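Local coordinates for capsular polysaccharide export system protein KpsC (PDB 6MGD), which transfers Kdo in beta(2,7) linkage, probably while building the glycolipid that carries Gram-negative bacterial capsules, at residues Y98-P103 with P278-K283; E108-R113 with Q287-G292; K154-P159 with E238-T243. One frame throughout, in Å; residues are numbered along the deposited sequence.

Contact 1: Y98-P103 with P278-K283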
ATOM      1  N   TYR A  98      -1.655  -1.396   5.863  1.00 54.13           N
ATOM      2  CA  TYR A  98      -2.765  -2.196   5.362  1.00 56.06           C
ATOM      3  C   TYR A  98      -3.549  -2.887   6.470  1.00 57.69           C
ATOM      4  O   TYR A  98      -4.554  -3.543   6.178  1.00 59.09           O
ATOM      5  CB  TYR A  98      -2.271  -3.236   4.347  1.00 57.55           C
ATOM      6  CG  TYR A  98      -1.237  -4.207   4.873  1.00 58.39           C
ATOM      7  CD1 TYR A  98      -1.603  -5.271   5.694  1.00 59.78           C
ATOM      8  CD2 TYR A  98       0.102  -4.076   4.526  1.00 57.84           C
ATOM      9  CE1 TYR A  98      -0.664  -6.159   6.172  1.00 61.15           C
ATOM     10  CE2 TYR A  98       1.049  -4.964   4.996  1.00 59.19           C
ATOM     11  CZ  TYR A  98       0.658  -6.002   5.820  1.00 60.85           C
ATOM     12  OH  TYR A  98       1.594  -6.890   6.290  1.00 62.47           O
ATOM     13  N   ASP A  99      -3.119  -2.762   7.722  1.00 59.71           N
ATOM     14  CA  ASP A  99      -3.820  -3.370   8.851  1.00 60.84           C
ATOM     15  C   ASP A  99      -4.813  -2.348   9.387  1.00 62.06           C
ATOM     16  O   ASP A  99      -4.444  -1.438  10.133  1.00 63.26           O
ATOM     17  CB  ASP A  99      -2.832  -3.815   9.924  1.00 61.57           C
ATOM     18  CG  ASP A  99      -3.419  -4.840  10.874  1.00 63.53           C
ATOM     19  OD1 ASP A  99      -4.630  -4.759  11.173  1.00 61.91           O
ATOM     20  OD2 ASP A  99      -2.667  -5.732  11.319  1.00 64.50           O
ATOM     21  N   ALA A 100      -6.077  -2.492   8.996  1.00 62.07           N
ATOM     22  CA  ALA A 100      -7.137  -1.600   9.440  1.00 61.87           C
ATOM     23  C   ALA A 100      -7.771  -2.041  10.751  1.00 64.29           C
ATOM     24  O   ALA A 100      -8.693  -1.375  11.231  1.00 65.55           O
ATOM     25  CB  ALA A 100      -8.218  -1.483   8.359  1.00 60.88           C
ATOM     26  N   THR A 101      -7.312  -3.145  11.338  1.00 64.42           N
ATOM     27  CA  THR A 101      -7.874  -3.590  12.607  1.00 65.86           C
ATOM     28  C   THR A 101      -7.202  -2.913  13.791  1.00 64.61           C
ATOM     29  O   THR A 101      -7.816  -2.781  14.856  1.00 66.81           O
ATOM     30  CB  THR A 101      -7.746  -5.106  12.736  1.00 65.90           C
ATOM     31  OG1 THR A 101      -6.369  -5.457  12.922  1.00 65.64           O
ATOM     32  CG2 THR A 101      -8.273  -5.789  11.481  1.00 66.08           C
ATOM     33  N   LYS A 102      -5.962  -2.479  13.623  1.00 67.13           N
ATOM     34  CA  LYS A 102      -5.181  -1.817  14.653  1.00 66.96           C
ATOM     35  C   LYS A 102      -4.649  -0.503  14.106  1.00 65.26           C
ATOM     36  O   LYS A 102      -4.575  -0.314  12.886  1.00 63.29           O
ATOM     37  CB  LYS A 102      -4.020  -2.708  15.122  1.00 67.01           C
ATOM     38  CG  LYS A 102      -4.455  -3.843  16.030  1.00 71.01           C
ATOM     39  CD  LYS A 102      -3.266  -4.490  16.721  1.00 72.53           C
ATOM     40  CE  LYS A 102      -3.706  -5.298  17.935  1.00 76.48           C
ATOM     41  NZ  LYS A 102      -4.384  -4.441  18.951  1.00 77.71           N
ATOM     42  N   PRO A 103      -4.297   0.439  14.980  1.00 65.29           N
ATOM     43  CA  PRO A 103      -3.763   1.719  14.505  1.00 62.51           C
ATOM     44  C   PRO A 103      -2.439   1.549  13.776  1.00 61.35           C
ATOM     45  O   PRO A 103      -1.677   0.613  14.026  1.00 62.29           O
ATOM     46  CB  PRO A 103      -3.591   2.532  15.793  1.00 64.45           C
ATOM     47  CG  PRO A 103      -4.559   1.923  16.751  1.00 67.33           C
ATOM     48  CD  PRO A 103      -4.576   0.460  16.427  1.00 67.13           C
ATOM     49  N   PRO A 278     -14.372   1.686  10.727  1.00 65.40           N
ATOM     50  CA  PRO A 278     -14.810   1.872  12.120  1.00 70.05           C
ATOM     51  C   PRO A 278     -13.995   2.886  12.905  1.00 72.87           C
ATOM     52  O   PRO A 278     -14.364   3.186  14.048  1.00 75.68           O
ATOM     53  CB  PRO A 278     -14.654   0.470  12.730  1.00 70.34           C
ATOM     54  CG  PRO A 278     -14.491  -0.466  11.562  1.00 67.26           C
ATOM     55  CD  PRO A 278     -13.847   0.334  10.483  1.00 63.84           C
ATOM     56  N   ARG A 279     -12.909   3.422  12.347  1.00 70.71           N
ATOM     57  CA  ARG A 279     -11.987   4.235  13.124  1.00 73.80           C
ATOM     58  C   ARG A 279     -11.564   5.534  12.452  1.00 76.66           C
ATOM     59  O   ARG A 279     -10.710   6.239  13.001  1.00 79.67           O
ATOM     60  CB  ARG A 279     -10.724   3.427  13.460  1.00 71.62           C
ATOM     61  CG  ARG A 279     -10.959   2.215  14.347  1.00 72.27           C
ATOM     62  CD  ARG A 279      -9.679   1.414  14.542  1.00 69.84           C
ATOM     63  NE  ARG A 279      -8.557   2.270  14.913  1.00 69.78           N
ATOM     64  CZ  ARG A 279      -7.566   2.602  14.091  1.00 66.62           C
ATOM     65  NH1 ARG A 279      -6.589   3.394  14.510  1.00 67.07           N
ATOM     66  NH2 ARG A 279      -7.551   2.138  12.848  1.00 63.21           N
ATOM     67  N   ARG A 280     -12.123   5.878  11.295  1.00 74.46           N
ATOM     68  CA  ARG A 280     -11.693   7.053  10.545  1.00 73.66           C
ATOM     69  C   ARG A 280     -12.871   7.999  10.354  1.00 75.06           C
ATOM     70  O   ARG A 280     -13.894   7.615   9.779  1.00 74.86           O
ATOM     71  CB  ARG A 280     -11.095   6.648   9.196  1.00 70.86           C
ATOM     72  CG  ARG A 280      -9.841   5.797   9.329  1.00 69.05           C
ATOM     73  CD  ARG A 280      -9.298   5.365   7.979  1.00 66.23           C
ATOM     74  NE  ARG A 280      -8.343   4.266   8.111  1.00 65.79           N
ATOM     75  CZ  ARG A 280      -7.816   3.603   7.087  1.00 65.32           C
ATOM     76  NH1 ARG A 280      -8.145   3.927   5.842  1.00 64.14           N
ATOM     77  NH2 ARG A 280      -6.959   2.614   7.305  1.00 65.56           N
ATOM     78  N   ASN A 281     -12.718   9.236  10.837  1.00 78.54           N
ATOM     79  CA  ASN A 281     -13.729  10.273  10.700  1.00 81.28           C
ATOM     80  C   ASN A 281     -13.278  11.460   9.864  1.00 80.54           C
ATOM     81  O   ASN A 281     -14.127  12.254   9.445  1.00 82.86           O
ATOM     82  CB  ASN A 281     -14.155  10.798  12.081  1.00 85.65           C
ATOM     83  CG  ASN A 281     -14.551   9.691  13.032  1.00 88.03           C
ATOM     84  OD1 ASN A 281     -13.696   9.003  13.590  1.00 87.80           O
ATOM     85  ND2 ASN A 281     -15.853   9.521  13.235  1.00 90.77           N
ATOM     86  N   ILE A 282     -11.983  11.597   9.608  1.00 79.40           N
ATOM     87  CA  ILE A 282     -11.425  12.807   9.018  1.00 78.91           C
ATOM     88  C   ILE A 282     -11.651  12.804   7.513  1.00 76.29           C
ATOM     89  O   ILE A 282     -11.529  11.767   6.847  1.00 73.45           O
ATOM     90  CB  ILE A 282      -9.928  12.919   9.363  1.00 78.70           C
ATOM     91  CG1 ILE A 282      -9.711  12.667  10.859  1.00 81.98           C
ATOM     92  CG2 ILE A 282      -9.382  14.282   8.967  1.00 78.95           C
ATOM     93  CD1 ILE A 282     -10.470  13.623  11.765  1.00 86.67           C
ATOM     94  N   LYS A 283     -11.994  13.971   6.974  1.00 74.27           N
ATOM     95  CA  LYS A 283     -12.103  14.186   5.537  1.00 72.83           C
ATOM     96  C   LYS A 283     -10.833  14.883   5.057  1.00 70.02           C
ATOM     97  O   LYS A 283     -10.524  15.992   5.504  1.00 72.84           O
ATOM     98  CB  LYS A 283     -13.342  15.018   5.201  1.00 76.42           C
ATOM     99  CG  LYS A 283     -13.469  15.403   3.734  1.00 76.88           C
ATOM    100  CD  LYS A 283     -13.742  14.188   2.871  1.00 74.98           C
ATOM    101  CE  LYS A 283     -13.869  14.559   1.402  1.00 75.66           C
ATOM    102  NZ  LYS A 283     -12.615  15.161   0.866  1.00 74.87           N
TER
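Arg-279 lays its guanidinium against Pro-103, the two side chains crossing at about a right angle. NH1 does most of the touching, at 3.3 Å from Pro-103 CA and 3.4 Å from Pro-103 CG. Pro-103 N and Lys-102 C lie over one face of the group, toward its rim. CG of Arg-279 stands anti to the carbonyl carbon (chi1 -64°), and a bend at chi3 (49°) turns NE off the line of the extended CB-CG-CD part. NH2 stays 4.0 Å from Ala-100 O, too far for a bond; its salt bridge is to Glu-107 OE1. Arg-280 approaches Ala-100 CB with NH2, at 4.4 Å, while its NH1 is held by the carbonyls of Pro-263 and Ala-266. The facing loop is shaped by an Asx turn: Asp-99 OD1 accepts Thr-101 N at 3.1 Å and lies 2.6 Å from Thr-101 OG1. An alanine in place of Arg-279 would probably cost Glu-107 this salt bridge and leave a gap beside the Pro-103 ring. Between the two loops, then, the evidence is for van der Waals packing at the surface, with the arginine charge answered by Glu-107 of helix 105-112, which follows Pro-103.

Contact 2: E108-R113 with Q287-G292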
ATOM      1  N   GLU A 108      -1.908   7.786  12.120  1.00 59.95           N
ATOM      2  CA  GLU A 108      -1.659   8.838  13.099  1.00 64.78           C
ATOM      3  C   GLU A 108      -1.121  10.098  12.434  1.00 61.59           C
ATOM      4  O   GLU A 108      -1.431  11.211  12.874  1.00 65.17           O
ATOM      5  CB  GLU A 108      -0.685   8.349  14.173  1.00 67.83           C
ATOM      6  CG  GLU A 108      -1.122   7.089  14.918  1.00 71.72           C
ATOM      7  CD  GLU A 108      -2.501   7.210  15.540  1.00 77.87           C
ATOM      8  OE1 GLU A 108      -3.425   6.505  15.081  1.00 78.14           O
ATOM      9  OE2 GLU A 108      -2.664   8.011  16.485  1.00 82.98           O
ATOM     10  N   ILE A 109      -0.312   9.947  11.382  1.00 64.43           N
ATOM     11  CA  ILE A 109       0.173  11.108  10.639  1.00 62.40           C
ATOM     12  C   ILE A 109      -0.998  11.864  10.023  1.00 62.70           C
ATOM     13  O   ILE A 109      -1.108  13.090  10.148  1.00 65.43           O
ATOM     14  CB  ILE A 109       1.189  10.677   9.567  1.00 60.31           C
ATOM     15  CG1 ILE A 109       2.519  10.281  10.209  1.00 60.80           C
ATOM     16  CG2 ILE A 109       1.398  11.786   8.546  1.00 62.15           C
ATOM     17  CD1 ILE A 109       3.575   9.874   9.205  1.00 58.08           C
ATOM     18  N   LEU A 110      -1.899  11.137   9.360  1.00 61.37           N
ATOM     19  CA  LEU A 110      -3.018  11.777   8.680  1.00 64.58           C
ATOM     20  C   LEU A 110      -4.011  12.390   9.661  1.00 72.12           C
ATOM     21  O   LEU A 110      -4.666  13.385   9.331  1.00 76.47           O
ATOM     22  CB  LEU A 110      -3.714  10.767   7.768  1.00 62.56           C
ATOM     23  CG  LEU A 110      -2.812  10.145   6.699  1.00 57.00           C
ATOM     24  CD1 LEU A 110      -3.542   9.050   5.937  1.00 55.64           C
ATOM     25  CD2 LEU A 110      -2.288  11.214   5.744  1.00 55.70           C
ATOM     26  N   LEU A 111      -4.140  11.819  10.862  1.00 66.95           N
ATOM     27  CA  LEU A 111      -5.048  12.384  11.857  1.00 72.91           C
ATOM     28  C   LEU A 111      -4.471  13.655  12.467  1.00 77.89           C
ATOM     29  O   LEU A 111      -5.165  14.673  12.569  1.00 83.18           O
ATOM     30  CB  LEU A 111      -5.351  11.349  12.943  1.00 73.49           C
ATOM     31  CG  LEU A 111      -6.018  11.836  14.234  1.00 79.21           C
ATOM     32  CD1 LEU A 111      -7.323  12.570  13.958  1.00 85.57           C
ATOM     33  CD2 LEU A 111      -6.259  10.663  15.168  1.00 80.94           C
ATOM     34  N   ALA A 112      -3.205  13.612  12.893  1.00 76.40           N
ATOM     35  CA  ALA A 112      -2.562  14.819  13.402  1.00 80.35           C
ATOM     36  C   ALA A 112      -2.477  15.893  12.327  1.00 79.79           C
ATOM     37  O   ALA A 112      -2.556  17.088  12.637  1.00 84.77           O
ATOM     38  CB  ALA A 112      -1.171  14.490  13.945  1.00 78.34           C
ATOM     39  N   ARG A 113      -2.321  15.479  11.065  1.00 76.03           N
ATOM     40  CA  ARG A 113      -2.394  16.315   9.867  1.00 76.63           C
ATOM     41  C   ARG A 113      -1.747  17.688  10.021  1.00 80.94           C
ATOM     42  O   ARG A 113      -2.242  18.676   9.471  1.00 84.04           O
ATOM     43  CB  ARG A 113      -3.855  16.466   9.415  1.00 79.67           C
ATOM     44  CG  ARG A 113      -4.797  17.111  10.424  1.00 86.38           C
ATOM     45  CD  ARG A 113      -6.255  16.877  10.067  1.00 88.08           C
ATOM     46  NE  ARG A 113      -6.574  17.320   8.714  1.00 86.17           N
ATOM     47  CZ  ARG A 113      -7.800  17.620   8.298  1.00 89.84           C
ATOM     48  NH1 ARG A 113      -8.825  17.536   9.136  1.00 95.98           N
ATOM     49  NH2 ARG A 113      -8.002  18.013   7.047  1.00 88.02           N
ATOM     50  N   GLN A 287      -3.961  16.149  -1.578  1.00 56.67           N
ATOM     51  CA  GLN A 287      -2.624  16.589  -1.191  1.00 57.79           C
ATOM     52  C   GLN A 287      -2.279  16.136   0.221  1.00 57.01           C
ATOM     53  O   GLN A 287      -1.140  15.732   0.487  1.00 55.98           O
ATOM     54  CB  GLN A 287      -2.520  18.109  -1.309  1.00 62.44           C
ATOM     55  CG  GLN A 287      -2.690  18.628  -2.725  1.00 64.00           C
ATOM     56  CD  GLN A 287      -2.881  20.128  -2.770  1.00 67.80           C
ATOM     57  OE1 GLN A 287      -2.662  20.824  -1.778  1.00 68.94           O
ATOM     58  NE2 GLN A 287      -3.298  20.636  -3.924  1.00 70.10           N
ATOM     59  N   GLU A 288      -3.243  16.202   1.144  1.00 57.78           N
ATOM     60  CA  GLU A 288      -2.999  15.705   2.494  1.00 58.33           C
ATOM     61  C   GLU A 288      -2.679  14.216   2.476  1.00 52.82           C
ATOM     62  O   GLU A 288      -1.757  13.763   3.164  1.00 51.09           O
ATOM     63  CB  GLU A 288      -4.209  15.986   3.388  1.00 64.63           C
ATOM     64  CG  GLU A 288      -4.615  17.453   3.445  1.00 70.54           C
ATOM     65  CD  GLU A 288      -5.806  17.699   4.354  1.00 74.65           C
ATOM     66  OE1 GLU A 288      -5.609  17.805   5.584  1.00 77.93           O
ATOM     67  OE2 GLU A 288      -6.941  17.780   3.840  1.00 76.24           O
ATOM     68  N   LEU A 289      -3.422  13.443   1.679  1.00 55.46           N
ATOM     69  CA  LEU A 289      -3.156  12.012   1.558  1.00 52.73           C
ATOM     70  C   LEU A 289      -1.758  11.765   1.001  1.00 52.84           C
ATOM     71  O   LEU A 289      -0.989  10.967   1.548  1.00 56.36           O
ATOM     72  CB  LEU A 289      -4.213  11.362   0.663  1.00 50.59           C
ATOM     73  CG  LEU A 289      -4.683   9.927   0.939  1.00 48.14           C
ATOM     74  CD1 LEU A 289      -5.105   9.242  -0.359  1.00 45.89           C
ATOM     75  CD2 LEU A 289      -3.643   9.093   1.679  1.00 46.09           C
ATOM     76  N   VAL A 290      -1.413  12.451  -0.091  1.00 53.10           N
ATOM     77  CA  VAL A 290      -0.118  12.242  -0.732  1.00 50.73           C
ATOM     78  C   VAL A 290       1.015  12.690   0.183  1.00 49.66           C
ATOM     79  O   VAL A 290       2.015  11.979   0.345  1.00 47.84           O
ATOM     80  CB  VAL A 290      -0.083  12.965  -2.091  1.00 52.99           C
ATOM     81  CG1 VAL A 290       1.344  13.048  -2.622  1.00 52.66           C
ATOM     82  CG2 VAL A 290      -0.987  12.248  -3.085  1.00 52.44           C
ATOM     83  N   ALA A 291       0.878  13.868   0.800  1.00 50.40           N
ATOM     84  CA  ALA A 291       1.917  14.356   1.702  1.00 50.28           C
ATOM     85  C   ALA A 291       2.162  13.389   2.853  1.00 49.88           C
ATOM     86  O   ALA A 291       3.296  13.265   3.327  1.00 50.04           O
ATOM     87  CB  ALA A 291       1.545  15.735   2.241  1.00 52.05           C
ATOM     88  N   GLY A 292       1.121  12.696   3.310  1.00 51.19           N
ATOM     89  CA  GLY A 292       1.269  11.746   4.394  1.00 50.38           C
ATOM     90  C   GLY A 292       1.749  10.384   3.938  1.00 49.00           C
ATOM     91  O   GLY A 292       2.700   9.834   4.501  1.00 48.51           O
TER
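Leu-110 and Gly-292 mark the closest backbone approach, 6.1 Å between their CA atoms, of two helical segments whose axes pass 9.7 Å apart and run at 137° to each other, nearer antiparallel than parallel. Leu-110 reaches into the interface with both methyl branches. Its CD2 lies 3.8 Å from Gly-292 CA and 3.7 Å from Glu-288 O, the carbonyl that also takes the helical bond from Gly-292 N. CD1, the other branch, points to Leu-289 CD2 at 4.3 Å. The missing side chain at position 292 makes this fit possible: a CB built there would point toward 108-113 and come within 2.3 Å of Leu-110 CD2. Ile-109 adds its CG2 methyl against Gly-292 CA. At the other end of the contact, Arg-113 has left the helix with positive phi, and its CG sits between the backbone N and the carbonyl carbon (chi1 60°). The chain bends at chi3, and the guanidinium meets the carboxylate of Glu-288, which an extended side chain carries across. NH2 gives OE1 a bond of 2.8 Å with an N-H...O angle of 162°; OE1 accepts through its syn lone pair and lies nearly in the guanidinium plane, and NE adds a weak bond of 3.3 Å to the same oxygen. OE2 accepts Ser-285 N, just ahead of helix 286-296, and grips on both oxygens probably limit rotation of the carboxylate. Val-290 and Ala-291 pack on helix 117-132, and Leu-289 also reaches helix 246-253. The chemistry is divided: apolar packing over a glycine in the interior, and toward the partly exposed side an ion pair whose negative charge is probably steadied further by its own helix's first turn.

Contact 3: K154-P159 with E238-T243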
ATOM      1  N   LYS A 154     -21.718   2.897 -18.030  1.00 74.04           N
ATOM      2  CA  LYS A 154     -20.599   3.395 -17.242  1.00 72.84           C
ATOM      3  C   LYS A 154     -19.488   2.354 -17.198  1.00 71.34           C
ATOM      4  O   LYS A 154     -19.735   1.176 -16.927  1.00 66.65           O
ATOM      5  CB  LYS A 154     -21.057   3.750 -15.828  1.00 71.49           C
ATOM      6  CG  LYS A 154     -19.962   4.343 -14.956  1.00 71.09           C
ATOM      7  CD  LYS A 154     -20.539   5.138 -13.794  1.00 69.67           C
ATOM      8  CE  LYS A 154     -21.261   4.247 -12.800  1.00 67.98           C
ATOM      9  NZ  LYS A 154     -21.750   5.027 -11.628  1.00 66.81           N
ATOM     10  N   ILE A 155     -18.264   2.788 -17.479  1.00 71.65           N
ATOM     11  CA  ILE A 155     -17.106   1.901 -17.510  1.00 71.41           C
ATOM     12  C   ILE A 155     -16.564   1.755 -16.093  1.00 68.24           C
ATOM     13  O   ILE A 155     -16.126   2.738 -15.483  1.00 68.27           O
ATOM     14  CB  ILE A 155     -16.023   2.430 -18.464  1.00 75.35           C
ATOM     15  CG1 ILE A 155     -16.598   2.644 -19.866  1.00 79.95           C
ATOM     16  CG2 ILE A 155     -14.848   1.462 -18.529  1.00 73.08           C
ATOM     17  CD1 ILE A 155     -17.059   1.369 -20.539  1.00 73.93           C
ATOM     18  N   ILE A 156     -16.591   0.530 -15.570  1.00 65.94           N
ATOM     19  CA  ILE A 156     -16.040   0.204 -14.258  1.00 62.35           C
ATOM     20  C   ILE A 156     -14.898  -0.790 -14.449  1.00 62.45           C
ATOM     21  O   ILE A 156     -15.032  -1.755 -15.211  1.00 62.37           O
ATOM     22  CB  ILE A 156     -17.119  -0.360 -13.311  1.00 60.18           C
ATOM     23  CG1 ILE A 156     -18.136   0.721 -12.937  1.00 59.88           C
ATOM     24  CG2 ILE A 156     -16.490  -0.929 -12.047  1.00 56.66           C
ATOM     25  CD1 ILE A 156     -19.136   0.282 -11.872  1.00 57.75           C
ATOM     26  N   VAL A 157     -13.772  -0.544 -13.773  1.00 59.97           N
ATOM     27  CA  VAL A 157     -12.605  -1.420 -13.813  1.00 62.14           C
ATOM     28  C   VAL A 157     -12.385  -1.994 -12.420  1.00 62.62           C
ATOM     29  O   VAL A 157     -12.526  -1.289 -11.415  1.00 56.35           O
ATOM     30  CB  VAL A 157     -11.340  -0.681 -14.308  1.00 64.75           C
ATOM     31  CG1 VAL A 157     -10.948   0.438 -13.354  1.00 64.75           C
ATOM     32  CG2 VAL A 157     -10.175  -1.651 -14.506  1.00 65.71           C
ATOM     33  N   VAL A 158     -12.054  -3.280 -12.366  1.00 58.65           N
ATOM     34  CA  VAL A 158     -11.807  -3.979 -11.107  1.00 56.74           C
ATOM     35  C   VAL A 158     -10.466  -4.697 -11.196  1.00 59.75           C
ATOM     36  O   VAL A 158     -10.336  -5.670 -11.951  1.00 60.49           O
ATOM     37  CB  VAL A 158     -12.941  -4.966 -10.778  1.00 55.58           C
ATOM     38  CG1 VAL A 158     -12.575  -5.821  -9.572  1.00 53.98           C
ATOM     39  CG2 VAL A 158     -14.245  -4.223 -10.525  1.00 54.64           C
ATOM     40  N   PRO A 159      -9.445  -4.252 -10.460  1.00 59.40           N
ATOM     41  CA  PRO A 159      -8.151  -4.952 -10.468  1.00 60.96           C
ATOM     42  C   PRO A 159      -8.177  -6.116  -9.491  1.00 60.97           C
ATOM     43  O   PRO A 159      -8.432  -5.934  -8.298  1.00 60.44           O
ATOM     44  CB  PRO A 159      -7.162  -3.866 -10.028  1.00 61.23           C
ATOM     45  CG  PRO A 159      -7.977  -2.960  -9.166  1.00 59.07           C
ATOM     46  CD  PRO A 159      -9.389  -2.987  -9.707  1.00 58.56           C
ATOM     47  N   GLU A 238     -14.947   4.821 -13.366  1.00 64.57           N
ATOM     48  CA  GLU A 238     -14.747   4.599 -11.942  1.00 61.56           C
ATOM     49  C   GLU A 238     -13.912   3.340 -11.744  1.00 60.35           C
ATOM     50  O   GLU A 238     -13.946   2.419 -12.567  1.00 61.70           O
ATOM     51  CB  GLU A 238     -16.083   4.462 -11.193  1.00 62.02           C
ATOM     52  CG  GLU A 238     -16.996   5.676 -11.292  1.00 63.90           C
ATOM     53  CD  GLU A 238     -18.333   5.462 -10.601  1.00 65.42           C
ATOM     54  OE1 GLU A 238     -18.591   4.333 -10.133  1.00 65.39           O
ATOM     55  OE2 GLU A 238     -19.125   6.425 -10.525  1.00 66.32           O
ATOM     56  N   VAL A 239     -13.166   3.306 -10.641  1.00 58.82           N
ATOM     57  CA  VAL A 239     -12.324   2.169 -10.281  1.00 58.59           C
ATOM     58  C   VAL A 239     -12.872   1.554  -8.997  1.00 54.59           C
ATOM     59  O   VAL A 239     -12.998   2.242  -7.977  1.00 51.07           O
ATOM     60  CB  VAL A 239     -10.855   2.587 -10.104  1.00 58.63           C
ATOM     61  CG1 VAL A 239      -9.976   1.365  -9.885  1.00 60.11           C
ATOM     62  CG2 VAL A 239     -10.381   3.384 -11.305  1.00 62.99           C
ATOM     63  N   HIS A 240     -13.192   0.263  -9.038  1.00 54.19           N
ATOM     64  CA  HIS A 240     -13.754  -0.443  -7.889  1.00 54.00           C
ATOM     65  C   HIS A 240     -12.773  -1.514  -7.430  1.00 54.09           C
ATOM     66  O   HIS A 240     -12.491  -2.461  -8.171  1.00 54.10           O
ATOM     67  CB  HIS A 240     -15.114  -1.057  -8.230  1.00 54.27           C
ATOM     68  CG  HIS A 240     -16.190  -0.042  -8.470  1.00 54.28           C
ATOM     69  ND1 HIS A 240     -17.494  -0.228  -8.063  1.00 54.18           N
ATOM     70  CD2 HIS A 240     -16.156   1.168  -9.079  1.00 54.13           C
ATOM     71  CE1 HIS A 240     -18.215   0.824  -8.409  1.00 53.77           C
ATOM     72  NE2 HIS A 240     -17.427   1.686  -9.026  1.00 53.52           N
ATOM     73  N   VAL A 241     -12.263  -1.365  -6.205  1.00 52.16           N
ATOM     74  CA  VAL A 241     -11.204  -2.216  -5.680  1.00 53.40           C
ATOM     75  C   VAL A 241     -11.642  -2.807  -4.345  1.00 51.84           C
ATOM     76  O   VAL A 241     -12.678  -2.451  -3.785  1.00 52.19           O
ATOM     77  CB  VAL A 241      -9.875  -1.451  -5.508  1.00 53.30           C
ATOM     78  CG1 VAL A 241      -9.517  -0.707  -6.784  1.00 54.30           C
ATOM     79  CG2 VAL A 241      -9.967  -0.490  -4.332  1.00 51.79           C
ATOM     80  N   LEU A 242     -10.822  -3.730  -3.841  1.00 52.41           N
ATOM     81  CA  LEU A 242     -10.967  -4.239  -2.483  1.00 49.73           C
ATOM     82  C   LEU A 242      -9.983  -3.509  -1.573  1.00 49.80           C
ATOM     83  O   LEU A 242     -10.360  -2.558  -0.881  1.00 50.25           O
ATOM     84  CB  LEU A 242     -10.747  -5.754  -2.445  1.00 51.52           C
ATOM     85  CG  LEU A 242     -11.170  -6.514  -1.181  1.00 51.74           C
ATOM     86  CD1 LEU A 242     -12.635  -6.259  -0.851  1.00 49.28           C
ATOM     87  CD2 LEU A 242     -10.913  -8.010  -1.337  1.00 53.21           C
ATOM     88  N   THR A 243      -8.713  -3.934  -1.575  1.00 49.09           N
ATOM     89  CA  THR A 243      -7.661  -3.236  -0.842  1.00 48.49           C
ATOM     90  C   THR A 243      -6.452  -2.941  -1.725  1.00 51.73           C
ATOM     91  O   THR A 243      -5.349  -2.735  -1.206  1.00 48.80           O
ATOM     92  CB  THR A 243      -7.205  -4.033   0.385  1.00 47.76           C
ATOM     93  OG1 THR A 243      -6.584  -5.252  -0.041  1.00 48.78           O
ATOM     94  CG2 THR A 243      -8.378  -4.346   1.302  1.00 47.57           C
TER
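Strands 155-159 and 238-241 are parallel neighbours, Ile-156 pairing with Glu-238 and Val-157 with Val-239; their axes come within 4.8 Å and their directions differ by 32°. Three backbone bonds join them: Glu-238 N to Ile-155 O at 3.2 Å, Val-157 N to Glu-238 O at the same length, and His-240 N to Val-157 O at 2.9 Å. On one face Ile-156 lies over the His-240 ring, its CG2 3.8 Å from the ring centroid in a CH-pi contact, while CD1 covers NE2 and CE1. Bonds at both nitrogens probably fix the ring's rotation: NE2 donates to Glu-238 OE1, which lies in the ring plane, over 3.1 Å at an N-H...O angle of 172°, into the anti lone pair, and ND1 is bonded to Tyr-260 OH. Glu-238 reaches His-240 with one oxygen and Lys-154 with the other. The lysine chain bends at chi3 and brings NZ to OE2, a salt bridge of 3.2 Å in which NZ sits 49° out of the carboxylate plane. On the opposite face Val-157 and Val-239 lie side by side, Val-157 CG1 and Val-239 CG2 3.6 Å apart. Farther along, Pro-159 rests its ring on Val-241 CG1. Helix 178-188 covers Val-158 and His-240, helix 246-253 Val-239 and Pro-159. Central parallel strands flanked by helices agree with the Rossmann-like C-terminal domain of a GT-B enzyme. Chemically, a Lys-Glu-His-Tyr chain of polar contacts satisfies both ring nitrogens and both carboxylate oxygens beside the apolar packing of Ile-156, Val-157 and Val-239.

In the fold
From the N terminus the chain lays down five of the mixed sheet's six strands, then passes through 98-103 and helix 105-112, which supply the first halves of contacts 1 and 2. In the parallel sheet 154-159 is joined by 238-243, closing contact 3 within the loops of the other two. Segment 278-283 closes contact 1 and 287-292 contact 2, so these cross, before strand 298-300 completes the mixed sheet. The crossing pair touch, Ile-282 CG2 packing 3.3 Å from Arg-113 NH1, whereas the centre of contact 3 lies about 22 and 24 Å from their centres. Contact 3 joins neighbouring strands within the parallel sheet; contacts 1 and 2 tie the returning chain to the region after strand 88-92.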